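Local structure of uncharacterized protein (Pyrobaculum aerophilum, 2ZYZ) at residues C[22-27]-C[60-65]; C[38-43]-C[49-54]; C[45-50]-C[55-60]; C[70-75]-C[86-91]. The protein is probably the structural subunit of a splicing endonuclease and may take part in nucleic acid binding. All blocks are in the same frame, centred on the assembly; numbering follows the deposited sequence.

Contact 1. Residues C[22-27]-C[60-65]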
loop_
_atom_site.group_PDB
_atom_site.type_symbol
_atom_site.label_atom_id
_atom_site.label_comp_id
_atom_site.label_asym_id
_atom_site.label_seq_id
_atom_site.Cartn_x
_atom_site.Cartn_y
_atom_site.Cartn_z
ATOM N N ASP C 22 1.954 -7.176 -26.853
ATOM C CA ASP C 22 0.983 -7.338 -27.906
ATOM C C ASP C 22 -0.174 -7.856 -27.140
ATOM O O ASP C 22 -1.163 -7.208 -27.061
ATOM C CB ASP C 22 1.290 -8.394 -28.969
ATOM C CG ASP C 22 2.463 -8.073 -29.866
ATOM O OD1 ASP C 22 3.588 -8.081 -29.395
ATOM O OD2 ASP C 22 2.292 -7.891 -31.086
ATOM N N VAL C 23 -0.035 -9.043 -26.595
ATOM C CA VAL C 23 -1.183 -9.775 -26.151
ATOM C C VAL C 23 -1.943 -9.156 -24.984
ATOM O O VAL C 23 -3.125 -9.215 -24.923
ATOM C CB VAL C 23 -0.898 -11.229 -25.908
ATOM C CG1 VAL C 23 0.039 -11.420 -24.816
ATOM C CG2 VAL C 23 -2.149 -11.973 -25.730
ATOM N N LEU C 24 -1.200 -8.605 -24.053
ATOM C CA LEU C 24 -1.773 -7.875 -22.934
ATOM C C LEU C 24 -2.539 -6.630 -23.392
ATOM O O LEU C 24 -3.639 -6.432 -22.980
ATOM C CB LEU C 24 -0.722 -7.554 -21.883
ATOM C CG LEU C 24 -0.091 -8.745 -21.222
ATOM C CD1 LEU C 24 0.937 -8.312 -20.234
ATOM C CD2 LEU C 24 -1.072 -9.626 -20.614
ATOM N N GLN C 25 -1.941 -5.813 -24.231
ATOM C CA GLN C 25 -2.661 -4.709 -24.791
ATOM C C GLN C 25 -3.898 -5.166 -25.559
ATOM O O GLN C 25 -4.915 -4.579 -25.474
ATOM C CB GLN C 25 -1.746 -3.854 -25.649
ATOM C CG GLN C 25 -0.665 -3.217 -24.838
ATOM C CD GLN C 25 -0.021 -2.005 -25.532
ATOM O OE1 GLN C 25 -0.701 -1.036 -25.874
ATOM N NE2 GLN C 25 1.270 -2.071 -25.752
ATOM N N GLU C 26 -3.772 -6.244 -26.297
ATOM C CA GLU C 26 -4.894 -6.766 -27.033
ATOM C C GLU C 26 -6.021 -7.180 -26.128
ATOM O O GLU C 26 -7.133 -7.050 -26.484
ATOM C CB GLU C 26 -4.520 -7.863 -28.010
ATOM C CG GLU C 26 -5.502 -8.044 -29.184
ATOM C CD GLU C 26 -5.851 -6.774 -30.064
ATOM O OE1 GLU C 26 -4.984 -5.973 -30.458
ATOM O OE2 GLU C 26 -7.009 -6.626 -30.430
ATOM N N GLN C 27 -5.718 -7.637 -24.932
ATOM C CA GLN C 27 -6.761 -8.010 -23.975
ATOM C C GLN C 27 -7.667 -6.816 -23.631
ATOM O O GLN C 27 -8.813 -6.977 -23.374
ATOM C CB GLN C 27 -6.147 -8.579 -22.717
ATOM C CG GLN C 27 -5.605 -9.930 -22.879
ATOM C CD GLN C 27 -6.704 -10.925 -23.029
ATOM O OE1 GLN C 27 -7.331 -11.305 -22.049
ATOM N NE2 GLN C 27 -6.986 -11.291 -24.205
ATOM N N VAL C 60 -2.993 2.363 -20.928
ATOM C CA VAL C 60 -2.882 1.000 -20.520
ATOM C C VAL C 60 -1.685 0.866 -19.586
ATOM O O VAL C 60 -0.644 1.305 -19.933
ATOM C CB VAL C 60 -2.658 0.052 -21.729
ATOM C CG1 VAL C 60 -2.349 -1.277 -21.287
ATOM C CG2 VAL C 60 -3.828 0.035 -22.598
ATOM N N MET C 61 -1.879 0.250 -18.430
ATOM C CA MET C 61 -0.840 -0.016 -17.480
ATOM C C MET C 61 -0.755 -1.497 -17.185
ATOM O O MET C 61 -1.671 -2.065 -16.701
ATOM C CB MET C 61 -1.104 0.754 -16.187
ATOM C CG MET C 61 -1.076 2.201 -16.398
ATOM S SD MET C 61 -1.300 3.197 -14.945
ATOM C CE MET C 61 0.131 2.846 -13.986
ATOM N N VAL C 62 0.375 -2.095 -17.500
ATOM C CA VAL C 62 0.637 -3.489 -17.222
ATOM C C VAL C 62 1.251 -3.752 -15.830
ATOM O O VAL C 62 2.116 -3.078 -15.424
ATOM C CB VAL C 62 1.502 -4.111 -18.354
ATOM C CG1 VAL C 62 1.938 -5.483 -18.031
ATOM C CG2 VAL C 62 0.738 -4.099 -19.618
ATOM N N GLU C 63 0.729 -4.756 -15.130
ATOM C CA GLU C 63 1.258 -5.189 -13.847
ATOM C C GLU C 63 2.790 -5.263 -13.895
ATOM O O GLU C 63 3.322 -5.884 -14.743
ATOM C CB GLU C 63 0.696 -6.529 -13.415
ATOM C CG GLU C 63 1.067 -6.937 -12.038
ATOM C CD GLU C 63 0.391 -8.227 -11.528
ATOM O OE1 GLU C 63 -0.322 -8.853 -12.286
ATOM O OE2 GLU C 63 0.632 -8.552 -10.390
ATOM N N GLY C 64 3.453 -4.606 -12.978
ATOM C CA GLY C 64 4.879 -4.739 -12.897
ATOM C C GLY C 64 5.648 -3.701 -13.664
ATOM O O GLY C 64 6.829 -3.613 -13.488
ATOM N N VAL C 65 4.971 -2.945 -14.505
ATOM C CA VAL C 65 5.603 -1.960 -15.366
ATOM C C VAL C 65 5.378 -0.551 -14.856
ATOM O O VAL C 65 4.322 -0.033 -14.970
ATOM C CB VAL C 65 5.139 -2.068 -16.826
ATOM C CG1 VAL C 65 5.764 -0.951 -17.650
ATOM C CG2 VAL C 65 5.449 -3.414 -17.383
#
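The carbonyl O of V62, the residue whose side chain meets L24 of the helix, accepts the backbone N of V65 at 3.0 Å. That bond closes a type II beta turn over V62 to V65, in which G64 takes a positive phi (93°), the backbone shape that calls for glycine. No hydrogen bond joins 22-27 to 60-65, so the contact itself rests on apolar packing. The closest approach is made by L24: CD1 comes within 3.7 Å of V62 CG1, and the two side chains cross at about a right angle. L24 is fully stretched beyond CB (chi2 179°), which drives CD1 outward from the helix, while V62 turns CG1 to the position opposite its own backbone N (chi1 173°) and presents that methyl. Here the first turn of helix 23-34 lies on one face of the mixed sheet, against the end of the central strand 55-62. The strand's alternation fits this placement, since V60 and V62 both direct their side chains to the helix, whereas M61 between them packs on L90 from the other face. A looser touch lies one residue on along the helix and two residues back along the strand, Q25 CG standing 4.4 Å from V60 CG1. Only the aliphatic part of Q25 is used in this way; its NE2 makes a weak hydrogen bond to M21 O. Beneath the packing, the helix is started by E26 N bonded to D22 O at 2.9 Å. Within the turn, E63 OE1 is gripped by N93 N and by a polar side chain of a neighbouring subunit.

Contact 2. Residues C[38-43]-C[49-54]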
loop_
_atom_site.group_PDB
_atom_site.type_symbol
_atom_site.label_atom_id
_atom_site.label_comp_id
_atom_site.label_asym_id
_atom_site.label_seq_id
_atom_site.Cartn_x
_atom_site.Cartn_y
_atom_site.Cartn_z
ATOM N N LYS C 38 -16.370 1.382 -29.102
ATOM C CA LYS C 38 -15.544 1.364 -30.267
ATOM C C LYS C 38 -14.287 2.126 -30.206
ATOM O O LYS C 38 -14.221 3.172 -29.641
ATOM C CB LYS C 38 -16.285 1.646 -31.550
ATOM C CG LYS C 38 -15.795 0.686 -32.695
ATOM C CD LYS C 38 -14.276 0.267 -32.609
ATOM C CE LYS C 38 -14.008 -1.179 -32.729
ATOM N NZ LYS C 38 -15.202 -1.965 -32.390
ATOM N N ILE C 39 -13.266 1.579 -30.828
ATOM C CA ILE C 39 -11.996 2.222 -30.793
ATOM C C ILE C 39 -11.937 3.284 -31.851
ATOM O O ILE C 39 -12.205 2.992 -32.999
ATOM C CB ILE C 39 -10.838 1.259 -30.982
ATOM C CG1 ILE C 39 -11.010 0.013 -30.144
ATOM C CG2 ILE C 39 -9.543 1.935 -30.662
ATOM C CD1 ILE C 39 -11.273 0.257 -28.742
ATOM N N ILE C 40 -11.546 4.491 -31.465
ATOM C CA ILE C 40 -11.642 5.672 -32.309
ATOM C C ILE C 40 -10.307 5.960 -32.951
ATOM O O ILE C 40 -10.218 6.051 -34.136
ATOM C CB ILE C 40 -12.133 6.922 -31.550
ATOM C CG1 ILE C 40 -13.506 6.704 -30.943
ATOM C CG2 ILE C 40 -12.066 8.142 -32.399
ATOM C CD1 ILE C 40 -14.429 6.226 -31.838
ATOM N N GLU C 41 -9.259 6.020 -32.151
ATOM C CA GLU C 41 -7.940 6.378 -32.611
ATOM C C GLU C 41 -6.849 5.862 -31.672
ATOM O O GLU C 41 -6.957 5.972 -30.478
ATOM C CB GLU C 41 -7.826 7.880 -32.795
ATOM C CG GLU C 41 -6.683 8.273 -33.657
ATOM C CD GLU C 41 -6.328 9.706 -33.519
ATOM O OE1 GLU C 41 -6.941 10.377 -32.711
ATOM O OE2 GLU C 41 -5.432 10.168 -34.208
ATOM N N GLN C 42 -5.797 5.308 -32.239
ATOM C CA GLN C 42 -4.634 4.991 -31.454
ATOM C C GLN C 42 -3.649 6.094 -31.523
ATOM O O GLN C 42 -3.231 6.445 -32.592
ATOM C CB GLN C 42 -4.030 3.677 -31.900
ATOM C CG GLN C 42 -2.954 3.165 -31.010
ATOM C CD GLN C 42 -3.516 2.277 -29.945
ATOM O OE1 GLN C 42 -4.493 1.641 -30.191
ATOM N NE2 GLN C 42 -2.880 2.205 -28.784
ATOM N N LEU C 43 -3.313 6.683 -30.374
ATOM C CA LEU C 43 -2.470 7.853 -30.295
ATOM C C LEU C 43 -1.026 7.509 -30.099
ATOM O O LEU C 43 -0.149 8.262 -30.398
ATOM C CB LEU C 43 -2.890 8.822 -29.197
ATOM C CG LEU C 43 -4.301 9.333 -29.322
ATOM C CD1 LEU C 43 -4.602 10.330 -28.308
ATOM C CD2 LEU C 43 -4.454 9.971 -30.650
ATOM N N ILE C 49 -8.128 6.434 -27.888
ATOM C CA ILE C 49 -9.445 6.970 -27.625
ATOM C C ILE C 49 -10.455 5.922 -27.980
ATOM O O ILE C 49 -10.359 5.344 -29.016
ATOM C CB ILE C 49 -9.719 8.213 -28.483
ATOM C CG1 ILE C 49 -8.669 9.257 -28.212
ATOM C CG2 ILE C 49 -11.111 8.790 -28.196
ATOM C CD1 ILE C 49 -8.663 10.386 -29.090
ATOM N N ALA C 50 -11.442 5.713 -27.125
ATOM C CA ALA C 50 -12.524 4.822 -27.430
ATOM C C ALA C 50 -13.810 5.432 -26.942
ATOM O O ALA C 50 -13.784 6.291 -26.147
ATOM C CB ALA C 50 -12.334 3.533 -26.837
ATOM N N GLU C 51 -14.935 4.945 -27.426
ATOM C CA GLU C 51 -16.226 5.600 -27.228
ATOM C C GLU C 51 -17.342 4.627 -26.890
ATOM O O GLU C 51 -17.483 3.640 -27.528
ATOM C CB GLU C 51 -16.624 6.375 -28.456
ATOM C CG GLU C 51 -18.084 6.766 -28.452
ATOM C CD GLU C 51 -18.420 7.947 -29.341
ATOM O OE1 GLU C 51 -19.445 8.594 -29.034
ATOM O OE2 GLU C 51 -17.716 8.206 -30.343
ATOM N N LYS C 52 -18.094 4.936 -25.851
ATOM C CA LYS C 52 -19.353 4.301 -25.606
ATOM C C LYS C 52 -20.394 5.383 -25.481
ATOM O O LYS C 52 -20.920 5.816 -26.432
ATOM C CB LYS C 52 -19.341 3.467 -24.355
ATOM C CG LYS C 52 -20.237 2.288 -24.397
ATOM C CD LYS C 52 -20.433 1.705 -23.051
ATOM C CE LYS C 52 -21.545 0.749 -22.996
ATOM N NZ LYS C 52 -21.359 -0.168 -21.877
ATOM N N LYS C 53 -20.609 5.896 -24.299
ATOM C CA LYS C 53 -21.538 7.011 -24.264
ATOM C C LYS C 53 -20.810 8.280 -24.653
ATOM O O LYS C 53 -21.260 9.004 -25.492
ATOM C CB LYS C 53 -22.223 7.142 -22.924
ATOM C CG LYS C 53 -23.230 6.051 -22.629
ATOM C CD LYS C 53 -23.313 5.711 -21.159
ATOM C CE LYS C 53 -23.804 4.320 -20.964
ATOM N NZ LYS C 53 -22.712 3.326 -20.945
ATOM N N GLU C 54 -19.670 8.517 -24.038
ATOM C CA GLU C 54 -18.808 9.607 -24.441
ATOM C C GLU C 54 -17.486 9.034 -24.921
ATOM O O GLU C 54 -17.322 7.866 -24.895
ATOM C CB GLU C 54 -18.641 10.650 -23.349
ATOM C CG GLU C 54 -18.335 10.166 -21.976
ATOM C CD GLU C 54 -18.229 11.313 -20.878
ATOM O OE1 GLU C 54 -17.931 12.487 -21.154
ATOM O OE2 GLU C 54 -18.414 11.020 -19.692
#
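A classic beta bulge interrupts the pairing of 38-43 with 49-54: I40 and E41 both face I49. Its carbonyl O receives two backbone donors, I40 N at 2.9 Å and, weakly, E41 N at 3.4 Å. The register confirms the extra residue, because I39 pairs with A50 but E41, two places on, pairs with I49. I40 has the helix-like backbone angles (-99°, -51°) that such a bulge needs, and regular antiparallel bonding continues on each side of it. I49 N reaches E41 O at 2.9 Å in a nearly straight bond, while K38 and E51 exchange a reciprocal pair of bonds.

The bulge sets the side chains of I40 and E41 on the same face as I49 and E51. I40 CB leans on I49 CG2 at 4.0 Å, and its CG1 and CD1 lie obliquely across E51 CB. The other branch of I49 ends in CD1, which has L43 CD1 4.1 Å away and the carboxylate of E41 close by; E41 and I49 run alongside each other in the same direction. On the reverse face, I39 CD1 touches A50 CB at 3.9 Å, and I39 goes on to pack against F29 and K33 of helix 23-34. These two strands form a beta hairpin at the edge of the chain's sheet. Since main-chain groups make every hydrogen bond across it, the pairing depends little on side-chain polarity; the carboxylate of E51 is instead engaged by a salt bridge from OE2 to R55 NE on the next strand, and its charge is probably largely balanced there.

Contact 3. Residues C[45-50]-C[55-60]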
loop_
_atom_site.group_PDB
_atom_site.type_symbol
_atom_site.label_atom_id
_atom_site.label_comp_id
_atom_site.label_asym_id
_atom_site.label_seq_id
_atom_site.Cartn_x
_atom_site.Cartn_y
_atom_site.Cartn_z
ATOM N N ASP C 45 1.821 4.181 -28.307
ATOM C CA ASP C 45 1.960 3.091 -27.422
ATOM C C ASP C 45 1.084 3.346 -26.223
ATOM O O ASP C 45 1.311 4.245 -25.483
ATOM C CB ASP C 45 3.375 2.977 -26.909
ATOM C CG ASP C 45 3.905 1.612 -27.049
ATOM O OD1 ASP C 45 4.470 1.361 -28.116
ATOM O OD2 ASP C 45 3.785 0.798 -26.122
ATOM N N LYS C 46 0.078 2.541 -26.051
ATOM C CA LYS C 46 -0.612 2.471 -24.785
ATOM C C LYS C 46 -1.633 3.551 -24.528
ATOM O O LYS C 46 -2.291 3.532 -23.526
ATOM C CB LYS C 46 0.355 2.358 -23.643
ATOM C CG LYS C 46 0.789 0.976 -23.500
ATOM C CD LYS C 46 1.826 0.815 -22.491
ATOM C CE LYS C 46 2.900 1.890 -22.527
ATOM N NZ LYS C 46 3.835 1.622 -21.401
ATOM N N ILE C 47 -1.753 4.473 -25.464
ATOM C CA ILE C 47 -2.750 5.523 -25.400
ATOM C C ILE C 47 -3.716 5.477 -26.583
ATOM O O ILE C 47 -3.306 5.423 -27.674
ATOM C CB ILE C 47 -2.107 6.886 -25.324
ATOM C CG1 ILE C 47 -1.126 6.960 -24.166
ATOM C CG2 ILE C 47 -3.122 7.908 -25.209
ATOM C CD1 ILE C 47 -0.376 8.148 -24.099
ATOM N N PHE C 48 -4.997 5.475 -26.302
ATOM C CA PHE C 48 -5.987 5.444 -27.352
ATOM C C PHE C 48 -7.277 6.113 -26.928
ATOM O O PHE C 48 -7.456 6.337 -25.800
ATOM C CB PHE C 48 -6.269 4.055 -27.875
ATOM C CG PHE C 48 -6.809 3.118 -26.862
ATOM C CD1 PHE C 48 -8.150 2.931 -26.720
ATOM C CD2 PHE C 48 -5.971 2.392 -26.051
ATOM C CE1 PHE C 48 -8.621 2.081 -25.837
ATOM C CE2 PHE C 48 -6.487 1.533 -25.169
ATOM C CZ PHE C 48 -7.827 1.405 -25.053
ATOM N N ILE C 49 -8.128 6.434 -27.888
ATOM C CA ILE C 49 -9.445 6.970 -27.625
ATOM C C ILE C 49 -10.455 5.922 -27.980
ATOM O O ILE C 49 -10.359 5.344 -29.016
ATOM C CB ILE C 49 -9.719 8.213 -28.483
ATOM C CG1 ILE C 49 -8.669 9.257 -28.212
ATOM C CG2 ILE C 49 -11.111 8.790 -28.196
ATOM C CD1 ILE C 49 -8.663 10.386 -29.090
ATOM N N ALA C 50 -11.442 5.713 -27.125
ATOM C CA ALA C 50 -12.524 4.822 -27.430
ATOM C C ALA C 50 -13.810 5.432 -26.942
ATOM O O ALA C 50 -13.784 6.291 -26.147
ATOM C CB ALA C 50 -12.334 3.533 -26.837
ATOM N N ARG C 55 -16.594 9.866 -25.406
ATOM C CA ARG C 55 -15.227 9.450 -25.667
ATOM C C ARG C 55 -14.333 9.584 -24.464
ATOM O O ARG C 55 -14.378 10.554 -23.776
ATOM C CB ARG C 55 -14.630 10.246 -26.805
ATOM C CG ARG C 55 -15.512 10.282 -28.004
ATOM C CD ARG C 55 -14.815 10.687 -29.223
ATOM N NE ARG C 55 -15.474 10.195 -30.414
ATOM C CZ ARG C 55 -15.153 10.623 -31.631
ATOM N NH1 ARG C 55 -15.775 10.157 -32.671
ATOM N NH2 ARG C 55 -14.178 11.493 -31.792
ATOM N N TYR C 56 -13.501 8.579 -24.261
ATOM C CA TYR C 56 -12.529 8.587 -23.198
ATOM C C TYR C 56 -11.113 8.413 -23.734
ATOM O O TYR C 56 -10.926 7.815 -24.715
ATOM C CB TYR C 56 -12.791 7.442 -22.235
ATOM C CG TYR C 56 -14.178 7.301 -21.616
ATOM C CD1 TYR C 56 -15.140 6.603 -22.258
ATOM C CD2 TYR C 56 -14.465 7.780 -20.376
ATOM C CE1 TYR C 56 -16.325 6.445 -21.757
ATOM C CE2 TYR C 56 -15.699 7.615 -19.849
ATOM C CZ TYR C 56 -16.623 6.923 -20.557
ATOM O OH TYR C 56 -17.896 6.659 -20.120
ATOM N N LEU C 57 -10.149 8.918 -23.007
ATOM C CA LEU C 57 -8.787 8.650 -23.285
ATOM C C LEU C 57 -8.294 7.549 -22.385
ATOM O O LEU C 57 -8.300 7.713 -21.208
ATOM C CB LEU C 57 -7.954 9.899 -23.106
ATOM C CG LEU C 57 -6.470 9.861 -23.399
ATOM C CD1 LEU C 57 -6.246 9.652 -24.839
ATOM C CD2 LEU C 57 -5.847 11.112 -22.950
ATOM N N PHE C 58 -7.897 6.435 -22.979
ATOM C CA PHE C 58 -7.419 5.278 -22.272
ATOM C C PHE C 58 -5.899 5.238 -22.233
ATOM O O PHE C 58 -5.255 5.498 -23.228
ATOM C CB PHE C 58 -7.935 4.000 -22.874
ATOM C CG PHE C 58 -9.363 3.747 -22.609
ATOM C CD1 PHE C 58 -10.300 4.285 -23.406
ATOM C CD2 PHE C 58 -9.765 2.954 -21.560
ATOM C CE1 PHE C 58 -11.622 4.043 -23.153
ATOM C CE2 PHE C 58 -11.069 2.733 -21.312
ATOM C CZ PHE C 58 -11.994 3.275 -22.112
ATOM N N TYR C 59 -5.372 4.826 -21.085
ATOM C CA TYR C 59 -3.952 4.589 -20.922
ATOM C C TYR C 59 -3.764 3.221 -20.291
ATOM O O TYR C 59 -4.309 2.938 -19.264
ATOM C CB TYR C 59 -3.311 5.691 -20.089
ATOM C CG TYR C 59 -1.842 5.548 -19.864
ATOM C CD1 TYR C 59 -0.983 5.432 -20.902
ATOM C CD2 TYR C 59 -1.321 5.539 -18.607
ATOM C CE1 TYR C 59 0.320 5.308 -20.714
ATOM C CE2 TYR C 59 0.006 5.395 -18.412
ATOM C CZ TYR C 59 0.809 5.283 -19.478
ATOM O OH TYR C 59 2.095 5.140 -19.281
ATOM N N VAL C 60 -2.993 2.363 -20.928
ATOM C CA VAL C 60 -2.882 1.000 -20.520
ATOM C C VAL C 60 -1.685 0.866 -19.586
ATOM O O VAL C 60 -0.644 1.305 -19.933
ATOM C CB VAL C 60 -2.658 0.052 -21.729
ATOM C CG1 VAL C 60 -2.349 -1.277 -21.287
ATOM C CG2 VAL C 60 -3.828 0.035 -22.598
HETATM O O HOH W 1 1.872 2.197 -19.076
#
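The ring of F48 offers a flat face on which F58 CB sits as a knob, 3.6 Å from the ring centroid and 19° off the normal. F48 is placed there by the crowded chi1 of 61°, with CG between backbone N and carbonyl carbon. The two phenyl rings are nearly parallel, planes at 7°, yet slid so far apart that they barely overlap. V60 CG2 abuts the edge of F48, in its plane, 4.0 Å from CE2, and F58 CE1 comes to 3.8 Å from the methyl CB of the small A50. This is the antiparallel hairpin of strands 47-51 and 55-62, with F48 and F58 also packing on L32 of helix 23-34. On the reverse face, toward helix 69-81, L57 bends over so that CD1 settles against I47 CG2 at 3.6 Å and more loosely against I49 CG1. I47 CG1 in turn rests on Y59 CD1. At the end of the hairpin away from its turn, V60 N bonds K46 O at 2.9 Å, in the carbonyl plane. K46, bent at chi3, passes across V60, and one water accepts from its NZ and donates to V60 O at 2.8 Å.

Contact 4. Residues C[70-75]-C[86-91]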
loop_
_atom_site.group_PDB
_atom_site.type_symbol
_atom_site.label_atom_id
_atom_site.label_comp_id
_atom_site.label_asym_id
_atom_site.label_seq_id
_atom_site.Cartn_x
_atom_site.Cartn_y
_atom_site.Cartn_z
ATOM N N GLN C 70 5.623 12.023 -14.123
ATOM C CA GLN C 70 5.526 12.914 -15.232
ATOM C C GLN C 70 4.734 12.316 -16.378
ATOM O O GLN C 70 3.941 12.955 -16.965
ATOM C CB GLN C 70 6.904 13.303 -15.683
ATOM C CG GLN C 70 7.634 14.171 -14.693
ATOM C CD GLN C 70 8.389 13.426 -13.562
ATOM O OE1 GLN C 70 8.696 12.245 -13.642
ATOM N NE2 GLN C 70 8.682 14.159 -12.503
ATOM N N THR C 71 4.951 11.047 -16.653
ATOM C CA THR C 71 4.236 10.407 -17.706
ATOM C C THR C 71 2.754 10.400 -17.428
ATOM O O THR C 71 1.986 10.710 -18.247
ATOM C CB THR C 71 4.720 8.990 -17.888
ATOM O OG1 THR C 71 6.025 9.015 -18.424
ATOM C CG2 THR C 71 3.858 8.259 -18.818
ATOM N N LEU C 72 2.372 10.029 -16.235
ATOM C CA LEU C 72 0.981 10.030 -15.887
ATOM C C LEU C 72 0.374 11.424 -15.929
ATOM O O LEU C 72 -0.683 11.611 -16.408
ATOM C CB LEU C 72 0.756 9.325 -14.547
ATOM C CG LEU C 72 -0.663 9.232 -14.021
ATOM C CD1 LEU C 72 -1.524 8.425 -14.874
ATOM C CD2 LEU C 72 -0.626 8.697 -12.639
ATOM N N LEU C 73 1.091 12.402 -15.426
ATOM C CA LEU C 73 0.602 13.746 -15.486
ATOM C C LEU C 73 0.407 14.205 -16.909
ATOM O O LEU C 73 -0.512 14.870 -17.195
ATOM C CB LEU C 73 1.469 14.724 -14.735
ATOM C CG LEU C 73 1.487 14.530 -13.232
ATOM C CD1 LEU C 73 2.478 15.409 -12.519
ATOM C CD2 LEU C 73 0.121 14.680 -12.661
ATOM N N SER C 74 1.295 13.814 -17.774
ATOM C CA SER C 74 1.139 14.160 -19.164
ATOM C C SER C 74 -0.158 13.604 -19.767
ATOM O O SER C 74 -0.804 14.243 -20.485
ATOM C CB SER C 74 2.329 13.641 -19.941
ATOM O OG SER C 74 2.188 13.944 -21.276
ATOM N N VAL C 75 -0.474 12.367 -19.458
ATOM C CA VAL C 75 -1.638 11.742 -19.987
ATOM C C VAL C 75 -2.898 12.430 -19.467
ATOM O O VAL C 75 -3.793 12.709 -20.189
ATOM C CB VAL C 75 -1.648 10.255 -19.662
ATOM C CG1 VAL C 75 -2.847 9.622 -20.143
ATOM C CG2 VAL C 75 -0.444 9.606 -20.170
ATOM N N VAL C 86 -10.128 10.569 -18.504
ATOM C CA VAL C 86 -9.026 9.611 -18.626
ATOM C C VAL C 86 -9.344 8.341 -17.836
ATOM O O VAL C 86 -9.810 8.413 -16.736
ATOM C CB VAL C 86 -7.701 10.220 -18.145
ATOM C CG1 VAL C 86 -6.551 9.286 -18.305
ATOM C CG2 VAL C 86 -7.434 11.482 -18.867
ATOM N N VAL C 87 -9.110 7.202 -18.439
ATOM C CA VAL C 87 -9.339 5.908 -17.841
ATOM C C VAL C 87 -8.029 5.161 -17.936
ATOM O O VAL C 87 -7.453 5.081 -18.969
ATOM C CB VAL C 87 -10.434 5.095 -18.551
ATOM C CG1 VAL C 87 -10.654 3.775 -17.909
ATOM C CG2 VAL C 87 -11.718 5.829 -18.542
ATOM N N LEU C 88 -7.583 4.648 -16.820
ATOM C CA LEU C 88 -6.437 3.770 -16.767
ATOM C C LEU C 88 -6.899 2.338 -16.912
ATOM O O LEU C 88 -7.669 1.885 -16.167
ATOM C CB LEU C 88 -5.692 3.929 -15.451
ATOM C CG LEU C 88 -5.220 5.328 -15.169
ATOM C CD1 LEU C 88 -4.637 5.505 -13.814
ATOM C CD2 LEU C 88 -4.415 5.905 -16.256
ATOM N N ALA C 89 -6.379 1.639 -17.891
ATOM C CA ALA C 89 -6.741 0.277 -18.071
ATOM C C ALA C 89 -5.639 -0.567 -17.469
ATOM O O ALA C 89 -4.609 -0.635 -18.007
ATOM C CB ALA C 89 -6.870 -0.028 -19.526
ATOM N N LEU C 90 -5.919 -1.215 -16.361
ATOM C CA LEU C 90 -4.916 -1.985 -15.653
ATOM C C LEU C 90 -4.948 -3.445 -16.040
ATOM O O LEU C 90 -5.952 -4.045 -15.935
ATOM C CB LEU C 90 -5.122 -1.877 -14.163
ATOM C CG LEU C 90 -5.390 -0.476 -13.619
ATOM C CD1 LEU C 90 -5.618 -0.482 -12.188
ATOM C CD2 LEU C 90 -4.431 0.482 -13.939
ATOM N N VAL C 91 -3.835 -3.986 -16.469
ATOM C CA VAL C 91 -3.826 -5.347 -16.955
ATOM C C VAL C 91 -2.913 -6.239 -16.138
ATOM O O VAL C 91 -1.787 -5.905 -15.921
ATOM C CB VAL C 91 -3.369 -5.421 -18.408
ATOM C CG1 VAL C 91 -3.681 -6.762 -18.994
ATOM C CG2 VAL C 91 -3.987 -4.362 -19.189
#
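L72 and V75 of the helix meet L88 and V86 of the strand through apolar side chains, and no hydrogen bond crosses between 70-75 and 86-91. In the first pair, L72 CD1 lies 4.1 Å from L88 CD2 and the side chains cross at about a right angle. The alpha carbons of this pair are 9.7 Å apart, so the two leucines must span most of the gap: L72 swings CG opposite its backbone N (chi1 -180°), and L88 is stretched beyond CB. In the second pair the backbones come nearer, 7.8 Å between the CA atoms of V75 and V86, and CG1 of each valine meets the other at 4.1 Å, the side chains crossing at a slant. L72 and V75, three apart on the helix, therefore meet L88 and V86, two apart on the strand. Apolar-to-backbone contact is limited to V86 CG2 beside V75 O. The backbone hydrogen bonds inside 70-75 are helical, S74 N to Q70 O at 2.9 Å and V75 N to T71 O at 3.2 Å, while the strand bonds to its sheet neighbours 55-62 and 97-104. Helix 69-81 is the connection of a beta-alpha-beta crossover, leading from strand 55-62 to its parallel neighbour 86-91. L88 also packs on Y59 and V86 on V102, while an apolar side chain of a neighbouring subunit touches L72 and helix 23-34 packs on A89 and V91 from the opposite face.

All four contacts belong to one mixed sheet with a helix on each face. Contacts 2 and 3 are successive hairpins whose centres lie 7 Å apart; they share I49 and A50 on strand 47-51. Both fall, in sequence, between the two segments of contact 1, where helix 23-34 meets strand 55-62, and contact 3 shares V60 with it. Contact 4 follows later in the chain, setting helix 69-81 on the other face, with its centre about 9 Å from contact 3 and 13 Å from contact 1. Strand 55-62, used by contacts 1 and 3, bonds directly to strand 86-91 of contact 4, so it unites the N-terminal hairpins with the crossover into a single layered fold.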